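Local coordinates for protein serine repeat antigen 5 (Plasmodium falciparum, PDB 6X44) that adopts a papain-family cysteine protease fold joined to a prodomain, and is probably a pseudoenzyme held in a zymogen-like form, at residues K212-T217 with V428-D433; G223-K228 with H288-W293; A235-G240 with Q281-E286. All coordinates share one frame; numbering follows the deposited sequence. Where two conformers were deposited one is given.

Interaction 1. Residues K212-T217 with V428-D433; sequences KYHLET and VIFNVD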
loop_
_atom_site.group_PDB
_atom_site.type_symbol
_atom_site.label_atom_id
_atom_site.label_comp_id
_atom_site.label_asym_id
_atom_site.label_seq_id
_atom_site.Cartn_x
_atom_site.Cartn_y
_atom_site.Cartn_z
ATOM N N LYS A 212 -6.533 0.606 -8.873
ATOM C CA LYS A 212 -7.798 1.273 -8.591
ATOM C C LYS A 212 -7.551 2.593 -7.879
ATOM O O LYS A 212 -8.262 3.567 -8.126
ATOM C CB LYS A 212 -8.724 0.376 -7.774
ATOM C CG LYS A 212 -8.587 0.464 -6.253
ATOM C CD LYS A 212 -9.297 -0.725 -5.528
ATOM C CE LYS A 212 -9.438 -0.476 -4.050
ATOM N NZ LYS A 212 -10.386 0.658 -3.771
ATOM N N TYR A 213 -6.537 2.651 -7.018
ATOM C CA TYR A 213 -6.175 3.918 -6.399
ATOM C C TYR A 213 -5.832 4.952 -7.447
ATOM O O TYR A 213 -6.216 6.116 -7.322
ATOM C CB TYR A 213 -4.977 3.757 -5.451
ATOM C CG TYR A 213 -4.604 5.058 -4.772
ATOM C CD1 TYR A 213 -5.376 5.577 -3.746
ATOM C CD2 TYR A 213 -3.505 5.778 -5.193
ATOM C CE1 TYR A 213 -5.024 6.754 -3.120
ATOM C CE2 TYR A 213 -3.154 6.968 -4.603
ATOM C CZ TYR A 213 -3.914 7.448 -3.565
ATOM O OH TYR A 213 -3.561 8.619 -2.973
ATOM N N HIS A 214 -5.068 4.561 -8.464
ATOM C CA HIS A 214 -4.697 5.509 -9.501
ATOM C C HIS A 214 -5.950 6.051 -10.198
ATOM O O HIS A 214 -6.057 7.266 -10.460
ATOM C CB HIS A 214 -3.758 4.832 -10.473
ATOM C CG HIS A 214 -3.238 5.728 -11.560
ATOM N ND1 HIS A 214 -2.689 6.962 -11.311
ATOM C CD2 HIS A 214 -3.167 5.552 -12.903
ATOM C CE1 HIS A 214 -2.304 7.512 -12.454
ATOM N NE2 HIS A 214 -2.591 6.681 -13.433
ATOM N N LEU A 215 -6.952 5.181 -10.434
ATOM C CA LEU A 215 -8.166 5.689 -11.049
ATOM C C LEU A 215 -8.979 6.515 -10.050
ATOM O O LEU A 215 -9.599 7.509 -10.429
ATOM C CB LEU A 215 -8.996 4.546 -11.629
ATOM C CG LEU A 215 -10.261 4.958 -12.412
ATOM C CD1 LEU A 215 -9.966 5.943 -13.543
ATOM C CD2 LEU A 215 -10.854 3.707 -12.993
ATOM N N GLU A 216 -8.953 6.152 -8.771
ATOM C CA GLU A 216 -9.582 6.990 -7.744
ATOM C C GLU A 216 -8.978 8.403 -7.695
ATOM O O GLU A 216 -9.726 9.394 -7.611
ATOM C CB GLU A 216 -9.457 6.300 -6.395
ATOM C CG GLU A 216 -10.291 4.979 -6.295
ATOM C CD GLU A 216 -9.895 4.081 -5.116
ATOM O OE1 GLU A 216 -8.892 4.398 -4.385
ATOM O OE2 GLU A 216 -10.603 3.045 -4.958
ATOM N N THR A 217 -7.636 8.542 -7.783
ATOM C CA THR A 217 -7.104 9.911 -7.733
ATOM C C THR A 217 -7.433 10.652 -9.029
ATOM O O THR A 217 -7.735 11.852 -9.000
ATOM C CB THR A 217 -5.588 9.978 -7.404
ATOM O OG1 THR A 217 -4.762 9.373 -8.415
ATOM C CG2 THR A 217 -5.281 9.309 -6.103
ATOM N N VAL A 428 3.530 3.426 -14.234
ATOM C CA VAL A 428 2.451 3.226 -15.182
ATOM C C VAL A 428 1.409 4.296 -14.900
ATOM O O VAL A 428 1.026 4.501 -13.739
ATOM C CB VAL A 428 1.833 1.813 -15.072
ATOM C CG1 VAL A 428 0.669 1.637 -16.034
ATOM C CG2 VAL A 428 2.876 0.778 -15.348
ATOM N N ILE A 429 0.977 4.972 -15.961
ATOM C CA ILE A 429 -0.054 6.001 -15.939
ATOM C C ILE A 429 -1.217 5.522 -16.795
ATOM O O ILE A 429 -1.016 5.038 -17.920
ATOM C CB ILE A 429 0.478 7.345 -16.480
ATOM C CG1 ILE A 429 1.559 7.901 -15.558
ATOM C CG2 ILE A 429 -0.614 8.355 -16.545
ATOM C CD1 ILE A 429 2.943 7.398 -15.888
ATOM N N PHE A 430 -2.430 5.678 -16.285
ATOM C CA PHE A 430 -3.584 5.357 -17.092
ATOM C C PHE A 430 -3.901 6.530 -18.025
ATOM O O PHE A 430 -3.794 7.695 -17.641
ATOM C CB PHE A 430 -4.781 5.028 -16.213
ATOM C CG PHE A 430 -4.744 3.645 -15.603
ATOM C CD1 PHE A 430 -3.909 2.654 -16.090
ATOM C CD2 PHE A 430 -5.540 3.343 -14.512
ATOM C CE1 PHE A 430 -3.863 1.419 -15.496
ATOM C CE2 PHE A 430 -5.498 2.093 -13.923
ATOM C CZ PHE A 430 -4.663 1.140 -14.423
ATOM N N ASN A 431 -4.237 6.207 -19.276
ATOM C CA ASN A 431 -4.677 7.194 -20.265
ATOM C C ASN A 431 -6.134 6.882 -20.541
ATOM O O ASN A 431 -6.451 6.043 -21.394
ATOM C CB ASN A 431 -3.835 7.147 -21.535
ATOM C CG ASN A 431 -2.362 7.338 -21.266
ATOM O OD1 ASN A 431 -1.946 8.130 -20.404
ATOM N ND2 ASN A 431 -1.553 6.614 -22.016
ATOM N N VAL A 432 -7.002 7.553 -19.798
ATOM C CA VAL A 432 -8.440 7.393 -19.880
ATOM C C VAL A 432 -9.051 8.784 -19.931
ATOM O O VAL A 432 -8.386 9.782 -19.675
ATOM C CB VAL A 432 -9.030 6.599 -18.693
ATOM C CG1 VAL A 432 -8.396 5.237 -18.631
ATOM C CG2 VAL A 432 -8.877 7.366 -17.369
ATOM N N ASP A 433 -10.332 8.838 -20.275
ATOM C CA ASP A 433 -11.079 10.086 -20.252
ATOM C C ASP A 433 -12.336 9.866 -19.439
ATOM O O ASP A 433 -13.004 8.829 -19.573
ATOM C CB ASP A 433 -11.445 10.567 -21.654
ATOM C CG ASP A 433 -11.383 12.090 -21.789
ATOM O OD1 ASP A 433 -11.209 12.791 -20.748
ATOM O OD2 ASP A 433 -11.527 12.573 -22.945
#
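In a papain-like fold, the long central helix of the helical (L) domain packs against the sheet of the beta (R) domain, and here H214 and F430 join the two. H214 comes off helix 206-221 and reaches strand 426-433 with the edge of its imidazole. The backbone N of F430 donates to NE2 of H214 over 3.0 Å, at an N-H...acceptor angle of 175°. The donor lies almost in the ring plane, so NE2 accepts at the ring edge in a nearly straight bond. With CG anti to the backbone N (chi1 -177°), the ring points at the strand.

ND1, on the other side of the ring, is hydrogen-bonded to S341 OG. Gripped at both nitrogens, the buried imidazole has its rotation fixed. Because NE2 acts as acceptor, the neutral form with the proton on ND1 is the likely one.

Beside this bond the two rings meet obliquely, their planes at 54° and their centroids 5.3 Å apart. The closest carbons are CD2 of H214 and CD2 of F430, separated by 3.6 Å. The axes of helix 212-217 and strand 428-430 approach to 9.2 Å, a gap spanned by the H214 side chain. In active papain relatives the catalytic cysteine sits at the N-terminal end of this helix. One residue on from H214, L215 adds a purely apolar touch, CD1 to V432 CG2 at 4.2 Å. I429 sends its CB away from the helix, yet its CA still lies 3.6 Å from H214 NE2. I343 of strand 342-346 packs against both H214 and F430.

Interaction 2. Residues G223-K228 with H288-W293; sequences GYEPTK and HWMNLW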
loop_
_atom_site.group_PDB
_atom_site.type_symbol
_atom_site.label_atom_id
_atom_site.label_comp_id
_atom_site.label_asym_id
_atom_site.label_seq_id
_atom_site.Cartn_x
_atom_site.Cartn_y
_atom_site.Cartn_z
ATOM N N GLY A 223 -13.089 16.241 -10.065
ATOM C CA GLY A 223 -14.189 16.754 -9.282
ATOM C C GLY A 223 -15.079 15.735 -8.614
ATOM O O GLY A 223 -16.018 16.140 -7.920
ATOM N N TYR A 224 -14.838 14.437 -8.801
ATOM C CA TYR A 224 -15.704 13.453 -8.175
ATOM C C TYR A 224 -15.353 13.287 -6.704
ATOM O O TYR A 224 -14.255 13.605 -6.257
ATOM C CB TYR A 224 -15.607 12.104 -8.887
ATOM C CG TYR A 224 -16.044 12.181 -10.321
ATOM C CD1 TYR A 224 -17.363 11.949 -10.675
ATOM C CD2 TYR A 224 -15.155 12.548 -11.310
ATOM C CE1 TYR A 224 -17.773 12.057 -11.986
ATOM C CE2 TYR A 224 -15.542 12.661 -12.610
ATOM C CZ TYR A 224 -16.854 12.420 -12.951
ATOM O OH TYR A 224 -17.227 12.534 -14.265
ATOM N N GLU A 225 -16.312 12.781 -5.949
ATOM C CA GLU A 225 -16.083 12.504 -4.548
ATOM C C GLU A 225 -15.065 11.368 -4.392
ATOM O O GLU A 225 -14.882 10.553 -5.296
ATOM C CB GLU A 225 -17.391 12.109 -3.852
ATOM C CG GLU A 225 -18.671 12.769 -4.397
ATOM C CD GLU A 225 -19.379 11.929 -5.501
ATOM O OE1 GLU A 225 -18.990 12.000 -6.714
ATOM O OE2 GLU A 225 -20.334 11.194 -5.138
ATOM N N PRO A 226 -14.460 11.279 -3.301
ATOM C CA PRO A 226 -13.480 10.199 -3.053
ATOM C C PRO A 226 -14.129 8.847 -2.764
ATOM O O PRO A 226 -13.976 8.269 -1.678
ATOM C CB PRO A 226 -12.699 10.741 -1.847
ATOM C CG PRO A 226 -13.724 11.562 -1.094
ATOM C CD PRO A 226 -14.548 12.230 -2.170
ATOM N N THR A 227 -14.836 8.300 -3.757
ATOM C CA THR A 227 -15.517 7.017 -3.597
ATOM C C THR A 227 -14.615 5.858 -3.996
ATOM O O THR A 227 -14.050 5.834 -5.100
ATOM C CB THR A 227 -16.804 6.964 -4.421
ATOM O OG1 THR A 227 -17.523 8.188 -4.246
ATOM C CG2 THR A 227 -17.680 5.786 -3.955
ATOM N N LYS A 228 -14.502 4.896 -3.103
ATOM C CA LYS A 228 -13.626 3.765 -3.338
ATOM C C LYS A 228 -14.233 2.840 -4.376
ATOM O O LYS A 228 -15.440 2.565 -4.353
ATOM C CB LYS A 228 -13.400 2.990 -2.047
ATOM C CG LYS A 228 -12.542 3.712 -1.028
ATOM C CD LYS A 228 -11.184 4.031 -1.630
ATOM C CE LYS A 228 -10.220 4.545 -0.559
ATOM N NZ LYS A 228 -10.003 3.567 0.554
ATOM N N HIS A 288 -29.150 -0.787 -7.507
ATOM C CA HIS A 288 -28.702 0.384 -6.753
ATOM C C HIS A 288 -27.195 0.648 -6.830
ATOM O O HIS A 288 -26.724 1.613 -6.213
ATOM C CB HIS A 288 -29.100 0.244 -5.279
ATOM C CG HIS A 288 -28.399 -0.865 -4.548
ATOM N ND1 HIS A 288 -28.760 -2.187 -4.676
ATOM C CD2 HIS A 288 -27.386 -0.841 -3.652
ATOM C CE1 HIS A 288 -27.987 -2.932 -3.904
ATOM N NE2 HIS A 288 -27.141 -2.141 -3.276
ATOM N N TRP A 289 -26.422 -0.154 -7.567
ATOM C CA TRP A 289 -24.969 -0.004 -7.551
ATOM C C TRP A 289 -24.523 1.210 -8.353
ATOM O O TRP A 289 -25.047 1.482 -9.437
ATOM C CB TRP A 289 -24.267 -1.251 -8.104
ATOM C CG TRP A 289 -24.253 -2.401 -7.168
ATOM C CD1 TRP A 289 -24.951 -2.519 -6.005
ATOM C CD2 TRP A 289 -23.510 -3.617 -7.314
ATOM N NE1 TRP A 289 -24.690 -3.734 -5.412
ATOM C CE2 TRP A 289 -23.803 -4.422 -6.195
ATOM C CE3 TRP A 289 -22.607 -4.086 -8.263
ATOM C CZ2 TRP A 289 -23.230 -5.665 -6.005
ATOM C CZ3 TRP A 289 -22.055 -5.335 -8.084
ATOM C CH2 TRP A 289 -22.369 -6.114 -6.970
ATOM N N MET A 290 -23.535 1.920 -7.823
ATOM C CA MET A 290 -22.911 3.036 -8.525
ATOM C C MET A 290 -21.873 2.500 -9.503
ATOM O O MET A 290 -21.167 1.533 -9.204
ATOM C CB MET A 290 -22.263 3.979 -7.501
ATOM C CG MET A 290 -21.699 5.293 -8.010
ATOM S SD MET A 290 -21.090 6.252 -6.597
ATOM C CE MET A 290 -20.567 7.791 -7.382
ATOM N N ASN A 291 -21.774 3.125 -10.673
ATOM C CA ASN A 291 -20.770 2.748 -11.669
ATOM C C ASN A 291 -19.699 3.840 -11.749
ATOM O O ASN A 291 -19.851 4.829 -12.462
ATOM C CB ASN A 291 -21.377 2.491 -13.037
ATOM C CG ASN A 291 -20.324 1.988 -14.024
ATOM O OD1 ASN A 291 -19.147 1.827 -13.660
ATOM N ND2 ASN A 291 -20.729 1.719 -15.251
ATOM N N LEU A 292 -18.580 3.620 -11.070
ATOM C CA LEU A 292 -17.487 4.586 -11.046
ATOM C C LEU A 292 -16.709 4.613 -12.358
ATOM O O LEU A 292 -15.731 5.350 -12.464
ATOM C CB LEU A 292 -16.560 4.279 -9.857
ATOM C CG LEU A 292 -17.286 4.236 -8.492
ATOM C CD1 LEU A 292 -16.408 3.750 -7.361
ATOM C CD2 LEU A 292 -17.842 5.639 -8.145
ATOM N N TRP A 293 -17.130 3.850 -13.361
ATOM C CA TRP A 293 -16.602 3.972 -14.709
ATOM C C TRP A 293 -17.617 4.593 -15.689
ATOM O O TRP A 293 -17.367 4.611 -16.897
ATOM C CB TRP A 293 -16.124 2.595 -15.169
ATOM C CG TRP A 293 -15.482 2.562 -16.529
ATOM C CD1 TRP A 293 -15.916 1.857 -17.598
ATOM C CD2 TRP A 293 -14.312 3.280 -16.971
ATOM N NE1 TRP A 293 -15.118 2.097 -18.687
ATOM C CE2 TRP A 293 -14.125 2.972 -18.333
ATOM C CE3 TRP A 293 -13.428 4.164 -16.358
ATOM C CZ2 TRP A 293 -13.068 3.485 -19.083
ATOM C CZ3 TRP A 293 -12.384 4.695 -17.111
ATOM C CH2 TRP A 293 -12.208 4.346 -18.455
#
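Flat groups contribute little where T227 and K228 meet L292: no ring of one segment touches the other, and the planar group closest to the partner is the K228 carbonyl, whose O lies 3.4 Å from L292 CD1. Within segment 288-293, W289 CD1 lies above the H288 ring, displaced towards its border. In return, H288 CD2 lies at the edge of the indole, in its plane.

The contact itself is carried by the two methyls of L292. Its CG is anti to the carbonyl carbon (chi1 -55°), which turns them towards T227 and K228. CD1 lies against the backbone of both residues, and CD2 comes up to T227 CB at 4.1 Å. The T227 and L292 side chains are roughly perpendicular, and T227 CG2 stands 4.2 Å from both methyls. In one of the two M290 conformers CE comes to 4.1 Å from E225 OE2, so this touch is doubtful.

Two loops of the papain-like domain meet in this way. The first follows helix 206-221, which closes in a Schellman motif with G223, at positive phi, as its C-prime residue. An inverse gamma turn centred on P226 follows, T227 N donating to E225 O over 2.7 Å. The second loop is shaped by an Asx turn: W293 N donates to N291 OD1 over 2.9 Å at 155°, arriving from well above the carbonyl plane, 52° out of it. The same OD1 accepts from L265 N, and ND2 donates to G263 O, so three bonds hold this amide. The K228 side chain leaves the backbone pointing away from segment 288-293, and its NZ forms a salt bridge with E198, while R219 of helix 206-221 touches L292.

Interaction 3. Residues A235-G240 with Q281-E286; sequences ANCYKG and QCPKVE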
loop_
_atom_site.group_PDB
_atom_site.type_symbol
_atom_site.label_atom_id
_atom_site.label_comp_id
_atom_site.label_asym_id
_atom_site.label_seq_id
_atom_site.Cartn_x
_atom_site.Cartn_y
_atom_site.Cartn_z
ATOM N N ALA A 235 -11.318 -8.468 -8.840
ATOM C CA ALA A 235 -10.692 -9.763 -8.567
ATOM C C ALA A 235 -11.517 -10.932 -9.128
ATOM O O ALA A 235 -10.961 -11.914 -9.643
ATOM C CB ALA A 235 -10.486 -9.925 -7.069
ATOM N N ASN A 236 -12.833 -10.855 -9.029
ATOM C CA ASN A 236 -13.710 -11.980 -9.326
ATOM C C ASN A 236 -14.336 -11.907 -10.712
ATOM O O ASN A 236 -14.887 -12.915 -11.163
ATOM C CB ASN A 236 -14.804 -12.075 -8.256
ATOM C CG ASN A 236 -14.223 -12.318 -6.907
ATOM O OD1 ASN A 236 -13.093 -12.793 -6.798
ATOM N ND2 ASN A 236 -14.985 -12.032 -5.862
ATOM N N CYS A 237 -14.236 -10.754 -11.415
ATOM C CA CYS A 237 -14.903 -10.545 -12.691
ATOM C C CYS A 237 -13.829 -10.376 -13.752
ATOM O O CYS A 237 -13.195 -9.312 -13.861
ATOM C CB CYS A 237 -15.828 -9.338 -12.649
ATOM S SG CYS A 237 -17.076 -9.546 -11.434
ATOM N N TYR A 238 -13.627 -11.429 -14.537
ATOM C CA TYR A 238 -12.691 -11.357 -15.648
ATOM C C TYR A 238 -13.069 -12.393 -16.695
ATOM O O TYR A 238 -13.707 -13.392 -16.393
ATOM C CB TYR A 238 -11.266 -11.605 -15.177
ATOM C CG TYR A 238 -11.118 -12.914 -14.444
ATOM C CD1 TYR A 238 -11.551 -13.062 -13.122
ATOM C CD2 TYR A 238 -10.566 -14.024 -15.077
ATOM C CE1 TYR A 238 -11.398 -14.278 -12.441
ATOM C CE2 TYR A 238 -10.420 -15.233 -14.415
ATOM C CZ TYR A 238 -10.835 -15.364 -13.099
ATOM O OH TYR A 238 -10.688 -16.603 -12.484
ATOM N N LYS A 239 -12.642 -12.153 -17.927
ATOM C CA LYS A 239 -12.807 -13.128 -18.990
ATOM C C LYS A 239 -11.517 -13.937 -19.157
ATOM O O LYS A 239 -10.437 -13.574 -18.658
ATOM C CB LYS A 239 -13.201 -12.436 -20.299
ATOM C CG LYS A 239 -14.556 -11.657 -20.243
ATOM C CD LYS A 239 -15.779 -12.546 -19.925
ATOM C CE LYS A 239 -17.083 -11.739 -19.688
ATOM N NZ LYS A 239 -17.522 -10.807 -20.781
ATOM N N GLY A 240 -11.651 -15.063 -19.826
ATOM C CA GLY A 240 -10.532 -15.946 -20.083
ATOM C C GLY A 240 -10.633 -17.228 -19.273
ATOM O O GLY A 240 -11.690 -17.601 -18.754
ATOM N N GLN A 281 -17.603 -16.185 -7.164
ATOM C CA GLN A 281 -18.146 -15.916 -8.491
ATOM C C GLN A 281 -18.400 -14.432 -8.684
ATOM O O GLN A 281 -18.819 -13.740 -7.769
ATOM C CB GLN A 281 -19.462 -16.687 -8.710
ATOM C CG GLN A 281 -19.323 -18.192 -8.485
ATOM C CD GLN A 281 -18.287 -18.795 -9.417
ATOM O OE1 GLN A 281 -17.243 -19.278 -8.983
ATOM N NE2 GLN A 281 -18.570 -18.753 -10.700
ATOM N N CYS A 282 -18.170 -13.960 -9.900
ATOM C CA CYS A 282 -18.447 -12.585 -10.260
ATOM C C CYS A 282 -19.915 -12.274 -9.965
ATOM O O CYS A 282 -20.797 -12.982 -10.474
ATOM C CB CYS A 282 -18.148 -12.377 -11.753
ATOM S SG CYS A 282 -18.505 -10.726 -12.355
ATOM N N PRO A 283 -20.233 -11.229 -9.206
ATOM C CA PRO A 283 -21.633 -11.015 -8.823
ATOM C C PRO A 283 -22.437 -10.353 -9.916
ATOM O O PRO A 283 -21.933 -9.602 -10.755
ATOM C CB PRO A 283 -21.545 -10.097 -7.602
ATOM C CG PRO A 283 -20.306 -9.284 -7.860
ATOM C CD PRO A 283 -19.345 -10.218 -8.600
ATOM N N LYS A 284 -23.728 -10.612 -9.851
ATOM C CA LYS A 284 -24.699 -9.816 -10.566
ATOM C C LYS A 284 -24.602 -8.392 -10.065
ATOM O O LYS A 284 -24.545 -8.157 -8.854
ATOM C CB LYS A 284 -26.115 -10.374 -10.326
ATOM C CG LYS A 284 -27.245 -9.570 -10.973
ATOM C CD LYS A 284 -28.643 -10.067 -10.539
ATOM C CE LYS A 284 -29.191 -9.275 -9.351
ATOM N NZ LYS A 284 -30.267 -9.998 -8.588
ATOM N N VAL A 285 -24.576 -7.440 -10.995
ATOM C CA VAL A 285 -24.685 -6.045 -10.606
ATOM C C VAL A 285 -26.124 -5.776 -10.209
ATOM O O VAL A 285 -27.051 -6.070 -10.969
ATOM C CB VAL A 285 -24.244 -5.131 -11.749
ATOM C CG1 VAL A 285 -24.510 -3.681 -11.385
ATOM C CG2 VAL A 285 -22.754 -5.356 -12.052
ATOM N N GLU A 286 -26.316 -5.234 -9.013
ATOM C CA GLU A 286 -27.628 -4.867 -8.508
ATOM C C GLU A 286 -28.020 -3.468 -8.978
ATOM O O GLU A 286 -27.180 -2.649 -9.378
ATOM C CB GLU A 286 -27.644 -4.943 -6.980
ATOM C CG GLU A 286 -27.207 -6.298 -6.442
ATOM C CD GLU A 286 -28.254 -7.368 -6.629
ATOM O OE1 GLU A 286 -29.383 -7.034 -7.071
ATOM O OE2 GLU A 286 -27.944 -8.544 -6.336
#
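Two different first torsions bring the sulfurs of C237 and C282 together. In C237 the SG stands beside the backbone N and anti to the carbonyl carbon (chi1 -60°); in C282 it is anti to the backbone N (chi1 178°). The resulting SG-SG bond of 2.1 Å has a chi3 of 99°, close to the perpendicular value preferred by disulfides and, being positive, right-handed. This covalent link holds the CA atoms of C237 and C282 4.8 Å apart.

Around the sulfur bridge the two segments pack closely. The carbonyl O of N236 lies 3.4 Å from C282 CB, and P283 sets its CD against C237 SG at 3.7 Å. The aliphatic part of N236 faces segment 281-286 too, CB coming within 4.2 Å of C282 CA.

C237 is the first residue beyond helix 231-236 to leave helical backbone angles, so the disulfide ties a helix end to the loop that runs from helix 252-262 to strand 297-298. Papain has a corresponding disulfide in its helical (L) domain, and this one is probably its counterpart. The amide of N236 supplies polar holds at the same place: OD1 accepts from G279 N, just before the partner segment, while ND2 donates to Y271 OH and K277 O. The buried amide is therefore bonded at both its oxygen and its nitrogen. Y262 of helix 252-262 lies against both cysteines, and P283 is also packed by Y233, Y271 and W289.

Overall arrangement
Helix 206-221 connects interactions 1 and 2: interaction 1 uses one side of it against the sheet, and interaction 2 uses the loop that leaves its C-terminal end. Their centres are about 14 Å apart and they touch directly, V432 CB lying 3.9 Å from W293 CH2 and E216 OE2 3.5 Å from K228 CA. E198 forms salt bridges with both K212 and K228, linking the two contacts. Interaction 3 lies about 18 Å, centre to centre, from interaction 2, but W289 CH2 reaches K284 O at 3.5 Å. Interactions 1 and 3 do not meet, their nearest atoms about 9 Å apart, so the 223-228/288-293 contact bridges the sheet side and the disulfide.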